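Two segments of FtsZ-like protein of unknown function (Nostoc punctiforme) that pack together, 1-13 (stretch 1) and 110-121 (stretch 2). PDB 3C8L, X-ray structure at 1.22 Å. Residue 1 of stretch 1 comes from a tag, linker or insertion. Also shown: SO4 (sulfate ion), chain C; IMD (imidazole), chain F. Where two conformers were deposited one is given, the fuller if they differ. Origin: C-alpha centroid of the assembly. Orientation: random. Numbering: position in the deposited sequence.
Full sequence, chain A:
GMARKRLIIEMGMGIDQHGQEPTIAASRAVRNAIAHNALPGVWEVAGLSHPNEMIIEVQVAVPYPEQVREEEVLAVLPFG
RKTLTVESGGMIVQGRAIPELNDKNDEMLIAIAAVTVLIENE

Stretch 1, residues 1-13: GMARKRLIIEMGM
Stretch 2 110-121: IAIAAVTVLIEN

Two neighbouring antiparallel β-strands, residues 4-13 and 110-120, are joined by a backbone hydrogen-bond ladder interrupted by one β-bulge, burying 1084 Å² in total. Beyond the bulge, Glu 10 and Val 115 form a reciprocal pair (N to O 2.8 Å each way), as do Gly 12 and Ala 113 (2.9 Å each way); Gly 12, lacking a side chain, pairs through its backbone alone. Before it, Lys 5 N donates to Ile 119 O (2.8 Å), Ile 119 N to Lys 5 O (3.1 Å) and Asn 121 N to Ala 3 O (3.0 Å). At the bulge Leu 7 turns to phi/psi -102/-61, so Val 117 O accepts Leu 7 N (2.8 Å) and, weakly, Ile 8 N (3.5 Å), while Val 117 N returns to Ile 8 O (2.9 Å); the register shifts by one. Aliphatic Leu 7, Ile 8, Ile 9, Val 115 and Val 117 are buried, and β-branching suits the extended strands. Leu 7 (m, t) lays CD1 3.3 Å from Ile 119 CG1. Ile 8 and Val 117, both t at chi1, share a face, Ile 8 CG2 lying 3.7 Å from Val 117 CB. On the other face, small Ala 114 CB meets Ile 9 CG2 (4.1 Å) and Met 11 CG (4.0 Å), and selenomethionine Met 13 (t, t, p) sets CG 3.5 Å from Ile 110 CG2.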

# COMPACT_ATOMS: atom_id res chain seq x y z
N GLY A 1 -10.79 -29.04 -13.67
CA GLY A 1 -10.07 -28.22 -14.69
C GLY A 1 -8.69 -28.76 -14.98
O GLY A 1 -8.24 -29.72 -14.35
N MSE A 2 -8.05 -28.20 -15.98
CA MSE A 2 -6.72 -28.58 -16.38
C MSE A 2 -5.74 -28.03 -15.36
O MSE A 2 -5.93 -26.95 -14.83
CB MSE A 2 -6.43 -28.01 -17.77
CG MSE A 2 -7.41 -28.52 -18.82
SE MSE A 2 -7.20 -30.38 -19.12
CE MSE A 2 -5.42 -30.30 -19.95
N ALA A 3 -4.70 -28.80 -15.07
CA ALA A 3 -3.68 -28.36 -14.13
C ALA A 3 -3.02 -27.07 -14.65
O ALA A 3 -2.82 -26.89 -15.85
CB ALA A 3 -2.65 -29.45 -13.90
N ARG A 4 -2.61 -26.22 -13.73
CA ARG A 4 -2.01 -24.92 -14.04
C ARG A 4 -0.86 -24.58 -13.14
O ARG A 4 -0.74 -25.11 -12.05
CB ARG A 4 -3.12 -23.91 -13.97
CG ARG A 4 -3.95 -24.06 -12.74
CD ARG A 4 -5.36 -23.73 -13.12
NE ARG A 4 -6.34 -23.81 -12.04
CZ ARG A 4 -7.14 -24.83 -11.72
NH1 ARG A 4 -7.14 -26.02 -12.35
NH2 ARG A 4 -7.98 -24.64 -10.71
N LYS A 5 0.02 -23.73 -13.65
CA LYS A 5 1.21 -23.30 -12.94
C LYS A 5 1.10 -21.86 -12.49
O LYS A 5 0.72 -20.99 -13.28
CB LYS A 5 2.41 -23.46 -13.89
CG LYS A 5 3.74 -23.03 -13.35
CD LYS A 5 4.89 -23.32 -14.30
CE LYS A 5 6.22 -22.88 -13.69
NZ LYS A 5 6.54 -23.45 -12.35
N ARG A 6 1.49 -21.59 -11.25
CA ARG A 6 1.45 -20.22 -10.73
C ARG A 6 2.55 -19.36 -11.34
O ARG A 6 3.70 -19.76 -11.36
CB ARG A 6 1.62 -20.22 -9.20
CG ARG A 6 0.52 -20.93 -8.42
CD ARG A 6 0.90 -21.06 -6.93
NE ARG A 6 2.08 -21.89 -6.83
CZ ARG A 6 3.01 -21.79 -5.90
NH1 ARG A 6 2.93 -20.90 -4.93
NH2 ARG A 6 4.08 -22.56 -6.01
N LEU A 7 2.19 -18.17 -11.81
CA LEU A 7 3.16 -17.25 -12.37
C LEU A 7 3.52 -16.15 -11.36
O LEU A 7 4.68 -16.02 -10.97
CB LEU A 7 2.68 -16.62 -13.68
CG LEU A 7 2.40 -17.54 -14.87
CD1 LEU A 7 2.16 -16.69 -16.13
CD2 LEU A 7 3.52 -18.51 -15.13
N ILE A 8 2.51 -15.38 -10.97
CA ILE A 8 2.68 -14.25 -10.03
C ILE A 8 1.51 -14.24 -9.08
O ILE A 8 0.41 -14.67 -9.44
CB ILE A 8 2.77 -12.84 -10.74
CG1 ILE A 8 3.05 -11.71 -9.73
CG2 ILE A 8 1.49 -12.55 -11.53
CD1 ILE A 8 3.22 -10.33 -10.34
N ILE A 9 1.76 -13.78 -7.86
CA ILE A 9 0.75 -13.66 -6.79
C ILE A 9 0.82 -12.21 -6.31
O ILE A 9 1.88 -11.73 -5.92
CB ILE A 9 0.99 -14.65 -5.63
CG1 ILE A 9 1.13 -16.10 -6.13
CG2 ILE A 9 -0.11 -14.53 -4.60
CD1 ILE A 9 1.60 -17.07 -5.07
N GLU A 10 -0.31 -11.50 -6.37
CA GLU A 10 -0.43 -10.10 -5.98
C GLU A 10 -1.35 -10.04 -4.78
O GLU A 10 -2.49 -10.52 -4.84
CB GLU A 10 -1.05 -9.33 -7.15
CG GLU A 10 -0.27 -9.41 -8.41
CD GLU A 10 -1.04 -8.82 -9.57
OE1 GLU A 10 -1.04 -7.60 -9.76
OE2 GLU A 10 -1.66 -9.63 -10.30
N MSE A 11 -0.89 -9.44 -3.69
CA MSE A 11 -1.63 -9.41 -2.44
C MSE A 11 -2.03 -8.00 -2.04
O MSE A 11 -1.31 -7.02 -2.26
CB MSE A 11 -0.80 -10.10 -1.35
CG MSE A 11 -0.75 -11.65 -1.59
SE MSE A 11 0.73 -12.58 -0.80
CE MSE A 11 2.14 -11.98 -2.04
N GLY A 12 -3.19 -7.90 -1.41
CA GLY A 12 -3.74 -6.62 -1.00
C GLY A 12 -4.69 -6.72 0.17
O GLY A 12 -5.20 -7.81 0.46
N MSE A 13 -4.94 -5.57 0.79
CA MSE A 13 -5.83 -5.46 1.95
C MSE A 13 -6.94 -4.46 1.61
O MSE A 13 -6.67 -3.43 0.97
CB MSE A 13 -5.04 -4.94 3.17
CG MSE A 13 -5.86 -4.75 4.44
SE MSE A 13 -4.85 -4.13 5.95
CE MSE A 13 -4.36 -2.55 5.26
N ILE A 110 -11.74 -6.10 7.90
CA ILE A 110 -10.54 -6.09 7.08
C ILE A 110 -10.39 -7.42 6.34
O ILE A 110 -10.41 -8.49 6.95
CB ILE A 110 -9.28 -5.79 7.93
CG1 ILE A 110 -9.46 -4.49 8.73
CG2 ILE A 110 -8.09 -5.74 6.99
CD1 ILE A 110 -8.33 -4.21 9.68
N ALA A 111 -10.31 -7.33 5.01
CA ALA A 111 -10.11 -8.46 4.14
C ALA A 111 -8.72 -8.46 3.53
O ALA A 111 -8.13 -7.39 3.35
CB ALA A 111 -11.12 -8.42 2.93
N ILE A 112 -8.26 -9.66 3.23
CA ILE A 112 -7.04 -9.90 2.50
C ILE A 112 -7.40 -10.59 1.19
O ILE A 112 -8.27 -11.47 1.17
CB ILE A 112 -6.11 -10.83 3.28
CG1 ILE A 112 -5.63 -10.11 4.54
CG2 ILE A 112 -4.92 -11.31 2.43
CD1 ILE A 112 -4.97 -11.03 5.46
N ALA A 113 -6.75 -10.20 0.09
CA ALA A 113 -6.92 -10.86 -1.20
C ALA A 113 -5.54 -11.24 -1.75
O ALA A 113 -4.59 -10.47 -1.67
CB ALA A 113 -7.67 -10.01 -2.25
N ALA A 114 -5.44 -12.46 -2.28
CA ALA A 114 -4.32 -12.93 -3.05
C ALA A 114 -4.86 -13.21 -4.46
O ALA A 114 -5.77 -14.03 -4.61
CB ALA A 114 -3.66 -14.18 -2.48
N VAL A 115 -4.33 -12.50 -5.45
CA VAL A 115 -4.72 -12.63 -6.84
C VAL A 115 -3.57 -13.33 -7.53
O VAL A 115 -2.46 -12.80 -7.62
CB VAL A 115 -4.99 -11.24 -7.48
CG1 VAL A 115 -5.29 -11.37 -8.98
CG2 VAL A 115 -6.12 -10.50 -6.74
N THR A 116 -3.83 -14.55 -8.03
CA THR A 116 -2.79 -15.35 -8.66
C THR A 116 -3.05 -15.47 -10.15
O THR A 116 -4.18 -15.81 -10.56
CB THR A 116 -2.73 -16.76 -8.05
OG1 THR A 116 -2.48 -16.65 -6.64
CG2 THR A 116 -1.61 -17.56 -8.69
N VAL A 117 -2.04 -15.19 -10.97
CA VAL A 117 -2.12 -15.36 -12.40
C VAL A 117 -1.44 -16.71 -12.68
O VAL A 117 -0.31 -16.95 -12.22
CB VAL A 117 -1.40 -14.27 -13.16
CG1 VAL A 117 -1.34 -14.62 -14.65
CG2 VAL A 117 -2.08 -12.92 -12.90
N LEU A 118 -2.14 -17.58 -13.39
CA LEU A 118 -1.65 -18.91 -13.75
C LEU A 118 -1.74 -19.16 -15.24
O LEU A 118 -2.46 -18.46 -15.95
CB LEU A 118 -2.43 -20.02 -13.04
CG LEU A 118 -2.55 -19.86 -11.53
CD1 LEU A 118 -3.86 -19.18 -11.14
CD2 LEU A 118 -2.44 -21.18 -10.80
N ILE A 119 -0.98 -20.16 -15.68
CA ILE A 119 -0.98 -20.61 -17.07
C ILE A 119 -1.25 -22.10 -17.05
O ILE A 119 -0.80 -22.81 -16.16
CB ILE A 119 0.36 -20.27 -17.77
CG1 ILE A 119 0.42 -18.77 -18.04
CG2 ILE A 119 0.50 -20.96 -19.12
N GLU A 120 -2.04 -22.59 -18.00
CA GLU A 120 -2.29 -24.03 -18.04
C GLU A 120 -1.01 -24.75 -18.42
O GLU A 120 -0.22 -24.27 -19.24
CB GLU A 120 -3.36 -24.43 -19.06
CG GLU A 120 -4.69 -24.07 -18.61
CD GLU A 120 -5.81 -24.62 -19.45
OE1 GLU A 120 -5.56 -25.20 -20.54
OE2 GLU A 120 -6.94 -24.43 -18.96
N ASN A 121 -0.80 -25.90 -17.81
CA ASN A 121 0.35 -26.75 -18.13
C ASN A 121 0.04 -27.56 -19.38
O ASN A 121 -1.13 -27.79 -19.74
CB ASN A 121 0.66 -27.65 -16.94
CG ASN A 121 1.08 -26.86 -15.74
OD1 ASN A 121 1.81 -25.88 -15.89
ND2 ASN A 121 0.61 -27.23 -14.55
S SO4 C . 3.21 -24.63 -9.09
O1 SO4 C . 4.31 -23.73 -8.63
O2 SO4 C . 3.66 -26.00 -8.95
O3 SO4 C . 2.08 -24.48 -8.15
O4 SO4 C . 2.85 -24.24 -10.43
N1 IMD F . -3.35 -8.89 -12.03
C2 IMD F . -3.44 -7.67 -12.53
N3 IMD F . -4.50 -7.63 -13.37
C4 IMD F . -5.07 -8.83 -13.38
C5 IMD F . -4.34 -9.65 -12.55
O HOH W 1 -7.18 -24.74 -16.05
O HOH W 2 -2.68 -28.95 -17.73